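Pseudoaglycone deacetylase Dbv21 (Actinoplanes teichomyceticus, PDB 3DFI) is a zinc-binding hydrolase of the GlcNAc-PI de-N-acetylase (PIG-L) family that probably deacetylates the pseudoaglycone precursor of the glycopeptide antibiotic A40926. Local coordinates at residues T8-I13 and G36-F41; L28-Q33 and S209-E214; G200-S205 and I265-E270; A132-I137 and L169-E174. All blocks are in the same frame, centred on the assembly; numbering follows the deposited sequence.

Contact 1 (T8-I13 and G36-F41); sequences TRILAI and GKVTVF
Thr8 to Ile13 and Gly36 to Phe41 pair in parallel: the axes of strands 9-13 and 37-41 approach to 4.7 Å and diverge by 15°. The pairing follows the alternating parallel pattern. Lys37 N donates to Thr8 O, and Ile10 N returns a bond of 2.7 Å to Lys37 O. Thr39 N then reaches Ile10 O at 2.9 Å, Ala12 N reaches Thr39 O, and Phe41 N reaches Ala12 O. Ile10 O is gripped twice, because a water also donates to it; the same water is hydrogen-bonded to Thr39 OG1 at 3.1 Å. These strands are the two ends of a beta-alpha-beta unit in the Rossmann-like sheet, joined by helix 19-33. Ile10, Ala12, Val38 and Val40 project to the face beneath that helix, where Ile10 meets Ala31 and both valines meet Leu28; between the strands, Ala12 CB touches Val40 CG2 at 4.0 Å. The other face carries Leu11, Ile13, Thr39 and Phe41. Leu11 runs alongside Phe41: chi1 (-179°) sets CG anti to the backbone N, and chi2 (59°) places CD1 4.1 Å from Phe41 CB. Ile13 approaches the Phe41 ring obliquely, CD1 to CD1 at 4.0 Å. On this face Leu11 and Phe41 meet Met140 of helix 126-144. Zinc ligands His16 and Asp19 follow strand 9-14 in sequence, and the side chain of Ile13 lies about 11 Å from the zinc ion.

Contact 2 (L28-Q33 and S209-E214); sequences LAQAEQ and SFVDEE
Asp212 OD2, approached by the amide ends of Gln30 and Gln33, accepts a hydrogen bond from the backbone N of Ala215. This identifies Asp212 as the N-cap of helix 213-223, which starts just after strand 201-210 and lies against the last turn of helix 19-33. A chi1 of 65° sets Asp212 CG between the backbone N and the carbonyl carbon, a position compatible with the cap. The carboxylate charge at a helix N-terminus would be expected to interact favourably with the helix dipole. Gln30 bends at chi2 and crosses Asp212 obliquely, its amide plane turned 70° from the carboxylate; Gln30 CD comes to 4.1 Å from Asp212 CG. The aliphatic base of the same glutamine meets the preceding residue, with Gln30 CB 4.0 Å from Val211 CG1. Gln33 has an extended chain, and its amide is nearly coplanar with the Asp212 carboxylate. Around this surface contact, Glu32 forms a salt bridge with Arg218 of helix 213-223, and Ser209 OG is hydrogen-bonded to Ser27 OG of helix 19-33. Gln33 and Glu214 reach tip to tip, amide stacked on carboxylate with their planes 29° apart and Gln33 CD 3.4 Å from Glu214 CG.

Contact 3 (G200-S205 and I265-E270); sequences GLRLGS and IRYAAE
Gly200, with a positive phi of 77° that favours glycine, lies over the face of the Tyr267 ring: its CA is 3.8 Å from the ring centroid, a CH-pi contact. Its carbonyl O also sits above the ring centre and accepts Ala268 N at 3.3 Å, the donor lying in the carbonyl plane on a lone pair. Leu201 forms a non-hydrogen-bonded antiparallel pair with Arg266. Its CD2 rests on the aliphatic part of that arginine, 3.7 Å from Arg266 CG, while its isobutyl group also touches Leu169 of helix 159-174. Arg202 pairs with Ile265 through two backbone bonds, Arg202 N to Ile265 O and Ile265 N to Arg202 O, each 3.0 Å. Its CG lies between the backbone N and the carbonyl carbon (chi1 82°), and the extended chain beyond brings the guanidinium over Ile265. There Ile265 CG1 lies above one face, toward the rim, and Ile265 CD1 comes to 3.3 Å from Arg202 NE. The guanidinium plane lies within 12° of the Tyr267 ring plane, with Arg202 NH1 oblique to the ring, 3.5 Å from Tyr267 CD1. At Gly204, CA meets Ile265 CD1 at 4.1 Å, and the pairing continues through a backbone bond to Pro263. This is antiparallel pairing of strand 258-266 with the outermost strand 201-210, the antiparallel side of the mixed alpha/beta sheet.

Contact 4 (A132-I137 and L169-E174); sequences AIREDI and LLAARE
Two helices of the alpha/beta fold, 126-144 and 159-174, pack here through Arg134, Ile137, Leu170, Ala171 and Glu174; the local axes approach to 8.7 Å and cross at -39°. Such a close approach is consistent with the small side chain of Ala171 at the interface. Ala171 CB meets Ile137 CG2 at 3.6 Å and lies 3.9 Å from Arg134 O. Arg134 bridges the helices with CG anti to the backbone N (chi1 177°) and its chain extended as far as NE. It crosses Leu170 at about a right angle, Arg134 CD touching Leu170 CB at 3.6 Å, and that same CB lies over one face of the guanidinium. Glu174 comes instead to the guanidinium's edge: Arg134 NH1 to Glu174 OE2 is a long salt bridge of 3.6 Å, with the planes 54° apart. The stronger partner of Arg134 is Glu138, one turn on in its own helix, whose OE2 forms a salt bridge with NE. Toward the buried side, Ile133 and Ile137 both meet Ala167 of helix 159-174, the helix that also carries the zinc ligand His161. Ile137 reaches strands 9-14 and 37-42 through Ile13 and Phe41.

In the fold
Contacts 1, 2 and 3 reach one mixed sheet; contact 4 joins two helices that pack against it. Contact 1 lies within the parallel part, contact 3 at the antiparallel edge, their centres 24 Å apart. Helix 19-33 brings contact 2 against contact 1, 14 Å between centres, with a probable hydrogen bond of 2.9 Å from Gly36 N to Ala31 O. Contact 4 meets contact 1 through Ile137 and contact 3 through Leu169 and Arg173. Contacts 2 and 3 share strand 201-210, but their centres lie 29 Å apart. Along the chain, contacts 1, 4 and 3 follow in series; contact 2 spans contact 4, and its segments alternate with those of contacts 1 and 3. The C-terminal part thus returns to both the sheet and the N-terminal beta-alpha-beta unit, near which the zinc site lies.

Contact 1 (T8-I13 and G36-F41)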
loop_
_atom_site.group_PDB
_atom_site.type_symbol
_atom_site.label_atom_id
_atom_site.label_comp_id
_atom_site.label_asym_id
_atom_site.label_seq_id
_atom_site.Cartn_x
_atom_site.Cartn_y
_atom_site.Cartn_z
ATOM N N THR A 8 6.992 14.113 -9.924
ATOM C CA THR A 8 6.022 15.120 -10.348
ATOM C C THR A 8 4.592 14.586 -10.146
ATOM O O THR A 8 3.769 15.231 -9.496
ATOM C CB THR A 8 6.261 15.546 -11.819
ATOM O OG1 THR A 8 7.585 16.080 -11.950
ATOM C CG2 THR A 8 5.243 16.608 -12.268
ATOM N N ARG A 9 4.314 13.406 -10.701
ATOM C CA ARG A 9 2.999 12.771 -10.572
ATOM C C ARG A 9 3.184 11.317 -10.163
ATOM O O ARG A 9 3.576 10.489 -10.977
ATOM C CB ARG A 9 2.215 12.896 -11.892
ATOM C CG ARG A 9 1.926 14.352 -12.312
ATOM C CD ARG A 9 1.158 14.472 -13.637
ATOM N NE ARG A 9 1.879 13.895 -14.775
ATOM C CZ ARG A 9 2.789 14.532 -15.515
ATOM N NH1 ARG A 9 3.117 15.795 -15.253
ATOM N NH2 ARG A 9 3.376 13.907 -16.531
ATOM N N ILE A 10 2.937 11.025 -8.882
ATOM C CA ILE A 10 3.057 9.671 -8.348
ATOM C C ILE A 10 1.703 8.945 -8.288
ATOM O O ILE A 10 0.723 9.469 -7.746
ATOM C CB ILE A 10 3.700 9.655 -6.926
ATOM C CG1 ILE A 10 5.120 10.262 -6.962
ATOM C CG2 ILE A 10 3.760 8.221 -6.377
ATOM C CD1 ILE A 10 5.677 10.580 -5.573
ATOM N N LEU A 11 1.666 7.733 -8.848
ATOM C CA LEU A 11 0.534 6.841 -8.661
ATOM C C LEU A 11 0.964 5.655 -7.803
ATOM O O LEU A 11 1.764 4.831 -8.235
ATOM C CB LEU A 11 -0.004 6.354 -9.996
ATOM C CG LEU A 11 -1.220 5.417 -9.983
ATOM C CD1 LEU A 11 -2.489 6.030 -9.298
ATOM C CD2 LEU A 11 -1.508 4.969 -11.431
ATOM N N ALA A 12 0.456 5.594 -6.575
ATOM C CA ALA A 12 0.729 4.446 -5.715
ATOM C C ALA A 12 -0.443 3.471 -5.797
ATOM O O ALA A 12 -1.605 3.891 -5.725
ATOM C CB ALA A 12 0.968 4.899 -4.280
ATOM N N ILE A 13 -0.135 2.192 -5.998
ATOM C CA ILE A 13 -1.160 1.142 -6.076
ATOM C C ILE A 13 -1.142 0.337 -4.779
ATOM O O ILE A 13 -0.233 -0.482 -4.559
ATOM C CB ILE A 13 -0.959 0.184 -7.311
ATOM C CG1 ILE A 13 -0.639 0.947 -8.615
ATOM C CG2 ILE A 13 -2.183 -0.748 -7.503
ATOM C CD1 ILE A 13 -1.819 1.766 -9.175
ATOM N N GLY A 36 5.081 17.894 -5.583
ATOM C CA GLY A 36 4.588 16.844 -6.457
ATOM C C GLY A 36 3.113 16.521 -6.245
ATOM O O GLY A 36 2.458 17.052 -5.342
ATOM N N LYS A 37 2.588 15.647 -7.096
ATOM C CA LYS A 37 1.184 15.270 -7.037
ATOM C C LYS A 37 1.116 13.789 -6.759
ATOM O O LYS A 37 1.776 13.002 -7.422
ATOM C CB LYS A 37 0.449 15.608 -8.342
ATOM C CG LYS A 37 -1.067 15.384 -8.253
ATOM C CD LYS A 37 -1.795 15.903 -9.486
ATOM C CE LYS A 37 -3.265 15.476 -9.472
ATOM N NZ LYS A 37 -3.970 15.986 -10.693
ATOM N N VAL A 38 0.327 13.425 -5.764
ATOM C CA VAL A 38 0.198 12.040 -5.349
ATOM C C VAL A 38 -1.261 11.570 -5.450
ATOM O O VAL A 38 -2.186 12.273 -5.035
ATOM C CB VAL A 38 0.718 11.846 -3.891
ATOM C CG1 VAL A 38 0.587 10.400 -3.449
ATOM C CG2 VAL A 38 2.181 12.333 -3.744
ATOM N N THR A 39 -1.442 10.385 -6.033
ATOM C CA THR A 39 -2.712 9.689 -6.019
ATOM C C THR A 39 -2.488 8.259 -5.536
ATOM O O THR A 39 -1.607 7.562 -6.014
ATOM C CB THR A 39 -3.352 9.646 -7.425
ATOM O OG1 THR A 39 -3.559 10.986 -7.884
ATOM C CG2 THR A 39 -4.706 8.888 -7.391
ATOM N N VAL A 40 -3.302 7.823 -4.585
ATOM C CA VAL A 40 -3.238 6.450 -4.153
ATOM C C VAL A 40 -4.503 5.752 -4.623
ATOM O O VAL A 40 -5.602 6.152 -4.250
ATOM C CB VAL A 40 -3.071 6.360 -2.609
ATOM C CG1 VAL A 40 -3.173 4.924 -2.128
ATOM C CG2 VAL A 40 -1.733 7.003 -2.182
ATOM N N PHE A 41 -4.321 4.710 -5.433
ATOM C CA PHE A 41 -5.413 3.868 -5.949
ATOM C C PHE A 41 -5.350 2.554 -5.168
ATOM O O PHE A 41 -4.311 1.925 -5.131
ATOM C CB PHE A 41 -5.214 3.607 -7.465
ATOM C CG PHE A 41 -6.168 2.568 -8.062
ATOM C CD1 PHE A 41 -5.702 1.321 -8.483
ATOM C CD2 PHE A 41 -7.518 2.850 -8.238
ATOM C CE1 PHE A 41 -6.594 0.370 -9.068
ATOM C CE2 PHE A 41 -8.397 1.911 -8.799
ATOM C CZ PHE A 41 -7.947 0.685 -9.201
HETATM O O HOH W 1 -0.842 11.324 -9.378
#

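Contact 2 (L28-Q33 and S209-E214)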
loop_
_atom_site.group_PDB
_atom_site.type_symbol
_atom_site.label_atom_id
_atom_site.label_comp_id
_atom_site.label_asym_id
_atom_site.label_seq_id
_atom_site.Cartn_x
_atom_site.Cartn_y
_atom_site.Cartn_z
ATOM N N LEU A 28 5.316 9.823 0.488
ATOM C CA LEU A 28 4.205 10.451 -0.222
ATOM C C LEU A 28 3.979 11.870 0.277
ATOM O O LEU A 28 3.849 12.798 -0.537
ATOM C CB LEU A 28 2.921 9.620 -0.110
ATOM C CG LEU A 28 2.936 8.230 -0.769
ATOM C CD1 LEU A 28 1.570 7.530 -0.584
ATOM C CD2 LEU A 28 3.296 8.295 -2.219
ATOM N N ALA A 29 3.933 12.024 1.606
ATOM C CA ALA A 29 3.843 13.330 2.262
ATOM C C ALA A 29 4.980 14.243 1.820
ATOM O O ALA A 29 4.761 15.431 1.541
ATOM C CB ALA A 29 3.876 13.162 3.756
ATOM N N GLN A 30 6.198 13.696 1.786
ATOM C CA GLN A 30 7.386 14.470 1.376
ATOM C C GLN A 30 7.312 14.873 -0.096
ATOM O O GLN A 30 7.777 15.964 -0.469
ATOM C CB GLN A 30 8.678 13.682 1.612
ATOM C CG GLN A 30 9.960 14.479 1.313
ATOM C CD GLN A 30 10.223 15.556 2.351
ATOM O OE1 GLN A 30 10.258 16.748 2.036
ATOM N NE2 GLN A 30 10.394 15.143 3.601
ATOM N N ALA A 31 6.755 13.992 -0.932
ATOM C CA ALA A 31 6.577 14.327 -2.355
ATOM C C ALA A 31 5.620 15.503 -2.501
ATOM O O ALA A 31 5.883 16.414 -3.265
ATOM C CB ALA A 31 6.087 13.122 -3.157
ATOM N N GLU A 32 4.529 15.486 -1.731
ATOM C CA GLU A 32 3.553 16.574 -1.756
ATOM C C GLU A 32 4.131 17.896 -1.206
ATOM O O GLU A 32 3.910 18.974 -1.781
ATOM C CB GLU A 32 2.268 16.161 -1.029
ATOM C CG GLU A 32 1.091 17.107 -1.247
ATOM C CD GLU A 32 0.887 18.099 -0.095
ATOM O OE1 GLU A 32 -0.199 18.726 -0.040
ATOM O OE2 GLU A 32 1.792 18.252 0.760
ATOM N N GLN A 33 4.884 17.798 -0.109
ATOM C CA GLN A 33 5.586 18.952 0.467
ATOM C C GLN A 33 6.592 19.535 -0.522
ATOM O O GLN A 33 6.831 20.746 -0.521
ATOM C CB GLN A 33 6.314 18.573 1.756
ATOM C CG GLN A 33 5.416 18.274 2.947
ATOM C CD GLN A 33 6.100 17.405 3.993
ATOM O OE1 GLN A 33 7.330 17.417 4.136
ATOM N NE2 GLN A 33 5.304 16.642 4.730
ATOM N N SER A 209 14.598 6.121 1.170
ATOM C CA SER A 209 14.060 7.449 0.925
ATOM C C SER A 209 13.917 8.172 2.265
ATOM O O SER A 209 13.098 7.800 3.117
ATOM C CB SER A 209 12.749 7.370 0.113
ATOM O OG SER A 209 11.751 8.284 0.592
ATOM N N PHE A 210 14.762 9.179 2.463
ATOM C CA PHE A 210 14.774 9.972 3.683
ATOM C C PHE A 210 13.770 11.098 3.610
ATOM O O PHE A 210 13.553 11.679 2.538
ATOM C CB PHE A 210 16.173 10.531 3.931
ATOM C CG PHE A 210 17.158 9.492 4.352
ATOM C CD1 PHE A 210 17.955 8.847 3.409
ATOM C CD2 PHE A 210 17.284 9.142 5.694
ATOM C CE1 PHE A 210 18.873 7.872 3.803
ATOM C CE2 PHE A 210 18.192 8.168 6.093
ATOM C CZ PHE A 210 18.987 7.531 5.137
ATOM N N VAL A 211 13.154 11.391 4.752
ATOM C CA VAL A 211 12.132 12.428 4.844
ATOM C C VAL A 211 12.442 13.353 6.026
ATOM O O VAL A 211 13.228 13.001 6.913
ATOM C CB VAL A 211 10.682 11.831 4.965
ATOM C CG1 VAL A 211 10.383 10.829 3.823
ATOM C CG2 VAL A 211 10.450 11.189 6.335
ATOM N N ASP A 212 11.839 14.538 6.028
ATOM C CA ASP A 212 12.032 15.487 7.116
ATOM C C ASP A 212 11.045 15.194 8.261
ATOM O O ASP A 212 10.173 14.322 8.123
ATOM C CB ASP A 212 11.954 16.937 6.605
ATOM C CG ASP A 212 10.569 17.331 6.075
ATOM O OD1 ASP A 212 10.485 18.381 5.405
ATOM O OD2 ASP A 212 9.569 16.630 6.315
ATOM N N GLU A 213 11.175 15.887 9.390
ATOM C CA GLU A 213 10.329 15.550 10.538
ATOM C C GLU A 213 8.835 15.746 10.302
ATOM O O GLU A 213 8.031 14.979 10.815
ATOM C CB GLU A 213 10.793 16.205 11.851
ATOM C CG GLU A 213 11.529 17.520 11.724
ATOM C CD GLU A 213 12.513 17.742 12.863
ATOM O OE1 GLU A 213 13.681 18.120 12.588
ATOM O OE2 GLU A 213 12.129 17.530 14.037
ATOM N N GLU A 214 8.448 16.736 9.507
ATOM C CA GLU A 214 7.027 16.939 9.270
ATOM C C GLU A 214 6.404 15.826 8.413
ATOM O O GLU A 214 5.245 15.458 8.641
ATOM C CB GLU A 214 6.721 18.344 8.729
ATOM C CG GLU A 214 6.325 18.424 7.264
ATOM C CD GLU A 214 5.347 19.557 6.975
ATOM O OE1 GLU A 214 5.766 20.575 6.373
ATOM O OE2 GLU A 214 4.164 19.432 7.352
#

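Contact 3 (G200-S205 and I265-E270)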
loop_
_atom_site.group_PDB
_atom_site.type_symbol
_atom_site.label_atom_id
_atom_site.label_comp_id
_atom_site.label_asym_id
_atom_site.label_seq_id
_atom_site.Cartn_x
_atom_site.Cartn_y
_atom_site.Cartn_z
ATOM N N GLY A 200 12.022 -14.249 -14.581
ATOM C CA GLY A 200 12.713 -13.218 -15.361
ATOM C C GLY A 200 12.914 -11.865 -14.676
ATOM O O GLY A 200 13.510 -10.950 -15.257
ATOM N N LEU A 201 12.437 -11.742 -13.437
ATOM C CA LEU A 201 12.591 -10.517 -12.656
ATOM C C LEU A 201 13.421 -10.738 -11.382
ATOM O O LEU A 201 13.360 -11.816 -10.762
ATOM C CB LEU A 201 11.207 -9.948 -12.246
ATOM C CG LEU A 201 10.110 -9.677 -13.297
ATOM C CD1 LEU A 201 8.899 -9.034 -12.610
ATOM C CD2 LEU A 201 10.601 -8.753 -14.391
ATOM N N ARG A 202 14.195 -9.721 -11.000
ATOM C CA ARG A 202 14.814 -9.666 -9.647
ATOM C C ARG A 202 14.855 -8.209 -9.165
ATOM O O ARG A 202 14.697 -7.277 -9.964
ATOM C CB ARG A 202 16.198 -10.352 -9.577
ATOM C CG ARG A 202 17.363 -9.506 -10.062
ATOM C CD ARG A 202 18.742 -10.151 -9.905
ATOM N NE ARG A 202 19.711 -9.280 -10.574
ATOM C CZ ARG A 202 20.123 -9.415 -11.837
ATOM N NH1 ARG A 202 19.750 -10.452 -12.575
ATOM N NH2 ARG A 202 20.953 -8.524 -12.341
ATOM N N LEU A 203 15.035 -8.015 -7.863
ATOM C CA LEU A 203 15.087 -6.675 -7.279
ATOM C C LEU A 203 16.445 -6.049 -7.527
ATOM O O LEU A 203 17.474 -6.718 -7.414
ATOM C CB LEU A 203 14.835 -6.719 -5.744
ATOM C CG LEU A 203 13.463 -7.228 -5.265
ATOM C CD1 LEU A 203 13.446 -7.337 -3.734
ATOM C CD2 LEU A 203 12.297 -6.365 -5.739
ATOM N N GLY A 204 16.451 -4.755 -7.840
ATOM C CA GLY A 204 17.719 -4.003 -7.898
ATOM C C GLY A 204 18.188 -3.758 -6.480
ATOM O O GLY A 204 17.640 -4.346 -5.541
ATOM N N SER A 205 19.182 -2.895 -6.293
ATOM C CA SER A 205 19.634 -2.605 -4.931
ATOM C C SER A 205 18.598 -1.746 -4.161
ATOM O O SER A 205 17.933 -0.881 -4.751
ATOM C CB SER A 205 21.077 -2.029 -4.921
ATOM O OG SER A 205 21.099 -0.614 -4.834
ATOM N N ILE A 265 14.590 -5.176 -12.062
ATOM C CA ILE A 265 15.358 -5.445 -13.227
ATOM C C ILE A 265 14.782 -6.697 -13.911
ATOM O O ILE A 265 14.556 -7.730 -13.274
ATOM C CB ILE A 265 16.913 -5.515 -12.908
ATOM C CG1 ILE A 265 17.246 -6.461 -11.774
ATOM C CG2 ILE A 265 17.419 -4.180 -12.366
ATOM C CD1 ILE A 265 18.702 -6.215 -11.225
ATOM N N ARG A 266 14.522 -6.587 -15.209
ATOM C CA ARG A 266 14.058 -7.720 -15.979
ATOM C C ARG A 266 15.232 -8.376 -16.723
ATOM O O ARG A 266 15.615 -7.936 -17.811
ATOM C CB ARG A 266 12.955 -7.253 -16.933
ATOM C CG ARG A 266 12.258 -8.325 -17.700
ATOM C CD ARG A 266 11.627 -7.656 -18.900
ATOM N NE ARG A 266 10.270 -8.086 -19.143
ATOM C CZ ARG A 266 9.589 -7.864 -20.268
ATOM N NH1 ARG A 266 8.365 -8.322 -20.350
ATOM N NH2 ARG A 266 10.128 -7.219 -21.307
ATOM N N TYR A 267 15.822 -9.420 -16.142
ATOM C CA TYR A 267 16.921 -10.112 -16.836
ATOM C C TYR A 267 16.454 -11.002 -17.997
ATOM O O TYR A 267 17.255 -11.344 -18.842
ATOM C CB TYR A 267 17.810 -10.909 -15.867
ATOM C CG TYR A 267 17.067 -11.931 -15.056
ATOM C CD1 TYR A 267 16.639 -11.628 -13.763
ATOM C CD2 TYR A 267 16.780 -13.197 -15.575
ATOM C CE1 TYR A 267 15.940 -12.550 -13.009
ATOM C CE2 TYR A 267 16.081 -14.137 -14.825
ATOM C CZ TYR A 267 15.671 -13.805 -13.540
ATOM O OH TYR A 267 14.980 -14.710 -12.770
ATOM N N ALA A 268 15.171 -11.371 -18.035
ATOM C CA ALA A 268 14.673 -12.252 -19.099
ATOM C C ALA A 268 13.202 -12.040 -19.442
ATOM O O ALA A 268 12.339 -12.089 -18.568
ATOM C CB ALA A 268 14.918 -13.691 -18.757
ATOM N N ALA A 269 12.925 -11.813 -20.725
ATOM C CA ALA A 269 11.545 -11.661 -21.194
ATOM C C ALA A 269 11.154 -12.821 -22.100
ATOM O O ALA A 269 11.997 -13.413 -22.766
ATOM C CB ALA A 269 11.374 -10.351 -21.934
ATOM N N GLU A 270 9.865 -13.143 -22.068
ATOM C CA GLU A 270 9.183 -13.955 -23.063
ATOM C C GLU A 270 8.728 -13.033 -24.210
ATOM O O GLU A 270 8.738 -13.418 -25.385
ATOM C CB GLU A 270 7.918 -14.549 -22.417
ATOM C CG GLU A 270 7.475 -15.892 -22.989
ATOM C CD GLU A 270 8.413 -17.028 -22.607
ATOM O OE1 GLU A 270 8.455 -18.043 -23.340
ATOM O OE2 GLU A 270 9.104 -16.894 -21.577
HETATM O O HOH W 2 15.619 -14.059 -9.685
#

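Contact 4 (A132-I137 and L169-E174)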
loop_
_atom_site.group_PDB
_atom_site.type_symbol
_atom_site.label_atom_id
_atom_site.label_comp_id
_atom_site.label_asym_id
_atom_site.label_seq_id
_atom_site.Cartn_x
_atom_site.Cartn_y
_atom_site.Cartn_z
ATOM N N ALA A 132 -7.568 -9.035 -14.652
ATOM C CA ALA A 132 -8.633 -8.074 -14.360
ATOM C C ALA A 132 -8.092 -6.848 -13.634
ATOM O O ALA A 132 -8.462 -5.711 -13.958
ATOM C CB ALA A 132 -9.755 -8.730 -13.512
ATOM N N ILE A 133 -7.243 -7.081 -12.637
ATOM C CA ILE A 133 -6.621 -5.999 -11.912
ATOM C C ILE A 133 -5.731 -5.166 -12.836
ATOM O O ILE A 133 -5.804 -3.942 -12.828
ATOM C CB ILE A 133 -5.779 -6.515 -10.704
ATOM C CG1 ILE A 133 -6.671 -7.174 -9.651
ATOM C CG2 ILE A 133 -4.958 -5.375 -10.087
ATOM C CD1 ILE A 133 -5.863 -7.838 -8.537
ATOM N N ARG A 134 -4.898 -5.836 -13.634
ATOM C CA ARG A 134 -4.026 -5.162 -14.607
ATOM C C ARG A 134 -4.781 -4.167 -15.537
ATOM O O ARG A 134 -4.304 -3.049 -15.773
ATOM C CB ARG A 134 -3.263 -6.202 -15.443
ATOM C CG ARG A 134 -2.386 -5.596 -16.546
ATOM C CD ARG A 134 -1.908 -6.641 -17.562
ATOM N NE ARG A 134 -1.314 -6.001 -18.729
ATOM C CZ ARG A 134 -0.608 -6.619 -19.686
ATOM N NH1 ARG A 134 -0.138 -5.912 -20.704
ATOM N NH2 ARG A 134 -0.351 -7.926 -19.632
ATOM N N GLU A 135 -5.929 -4.586 -16.074
ATOM C CA GLU A 135 -6.755 -3.730 -16.964
ATOM C C GLU A 135 -7.127 -2.422 -16.263
ATOM O O GLU A 135 -6.978 -1.343 -16.820
ATOM C CB GLU A 135 -8.066 -4.426 -17.304
ATOM C CG GLU A 135 -8.133 -5.215 -18.539
ATOM C CD GLU A 135 -9.580 -5.564 -18.875
ATOM O OE1 GLU A 135 -10.063 -5.183 -19.977
ATOM O OE2 GLU A 135 -10.245 -6.198 -18.020
ATOM N N ASP A 136 -7.631 -2.543 -15.041
ATOM C CA ASP A 136 -7.996 -1.397 -14.208
ATOM C C ASP A 136 -6.814 -0.494 -13.843
ATOM O O ASP A 136 -6.971 0.727 -13.777
ATOM C CB ASP A 136 -8.702 -1.872 -12.933
ATOM C CG ASP A 136 -10.101 -2.372 -13.187
ATOM O OD1 ASP A 136 -10.489 -2.658 -14.360
ATOM O OD2 ASP A 136 -10.850 -2.462 -12.196
ATOM N N ILE A 137 -5.651 -1.091 -13.582
ATOM C CA ILE A 137 -4.431 -0.310 -13.351
ATOM C C ILE A 137 -3.969 0.415 -14.628
ATOM O O ILE A 137 -3.564 1.569 -14.565
ATOM C CB ILE A 137 -3.263 -1.172 -12.751
ATOM C CG1 ILE A 137 -3.616 -1.631 -11.327
ATOM C CG2 ILE A 137 -1.970 -0.353 -12.623
ATOM C CD1 ILE A 137 -2.692 -2.723 -10.853
ATOM N N LEU A 169 3.177 -4.616 -12.145
ATOM C CA LEU A 169 4.384 -4.805 -12.983
ATOM C C LEU A 169 4.067 -4.896 -14.476
ATOM O O LEU A 169 4.742 -4.286 -15.309
ATOM C CB LEU A 169 5.176 -6.037 -12.536
ATOM C CG LEU A 169 5.914 -5.885 -11.194
ATOM C CD1 LEU A 169 6.154 -7.250 -10.552
ATOM C CD2 LEU A 169 7.255 -5.141 -11.399
ATOM N N LEU A 170 3.046 -5.673 -14.811
ATOM C CA LEU A 170 2.553 -5.774 -16.194
ATOM C C LEU A 170 1.997 -4.445 -16.754
ATOM O O LEU A 170 2.259 -4.071 -17.907
ATOM C CB LEU A 170 1.477 -6.872 -16.274
ATOM C CG LEU A 170 1.965 -8.323 -16.202
ATOM C CD1 LEU A 170 0.805 -9.258 -15.883
ATOM C CD2 LEU A 170 2.680 -8.747 -17.492
ATOM N N ALA A 171 1.213 -3.750 -15.936
ATOM C CA ALA A 171 0.551 -2.521 -16.373
ATOM C C ALA A 171 1.540 -1.369 -16.599
ATOM O O ALA A 171 1.462 -0.688 -17.620
ATOM C CB ALA A 171 -0.572 -2.114 -15.389
ATOM N N ALA A 172 2.448 -1.146 -15.643
ATOM C CA ALA A 172 3.481 -0.099 -15.762
ATOM C C ALA A 172 4.473 -0.353 -16.913
ATOM O O ALA A 172 4.943 0.584 -17.561
ATOM C CB ALA A 172 4.237 0.095 -14.420
ATOM N N ARG A 173 4.791 -1.622 -17.158
ATOM C CA ARG A 173 5.666 -2.013 -18.266
ATOM C C ARG A 173 4.982 -1.798 -19.610
ATOM O O ARG A 173 5.621 -1.367 -20.581
ATOM C CB ARG A 173 6.121 -3.474 -18.118
ATOM C CG ARG A 173 7.131 -3.963 -19.182
ATOM C CD ARG A 173 7.466 -5.458 -19.036
ATOM N NE ARG A 173 7.958 -5.779 -17.685
ATOM C CZ ARG A 173 7.386 -6.669 -16.873
ATOM N NH1 ARG A 173 6.331 -7.368 -17.292
ATOM N NH2 ARG A 173 7.862 -6.862 -15.642
ATOM N N GLU A 174 3.691 -2.113 -19.673
ATOM C CA GLU A 174 2.910 -1.914 -20.895
ATOM C C GLU A 174 2.893 -0.431 -21.228
ATOM O O GLU A 174 3.059 -0.052 -22.391
ATOM C CB GLU A 174 1.470 -2.436 -20.722
ATOM C CG GLU A 174 0.542 -2.278 -21.969
ATOM C CD GLU A 174 0.972 -3.119 -23.175
ATOM O OE1 GLU A 174 0.420 -2.913 -24.278
ATOM O OE2 GLU A 174 1.869 -3.978 -23.036
#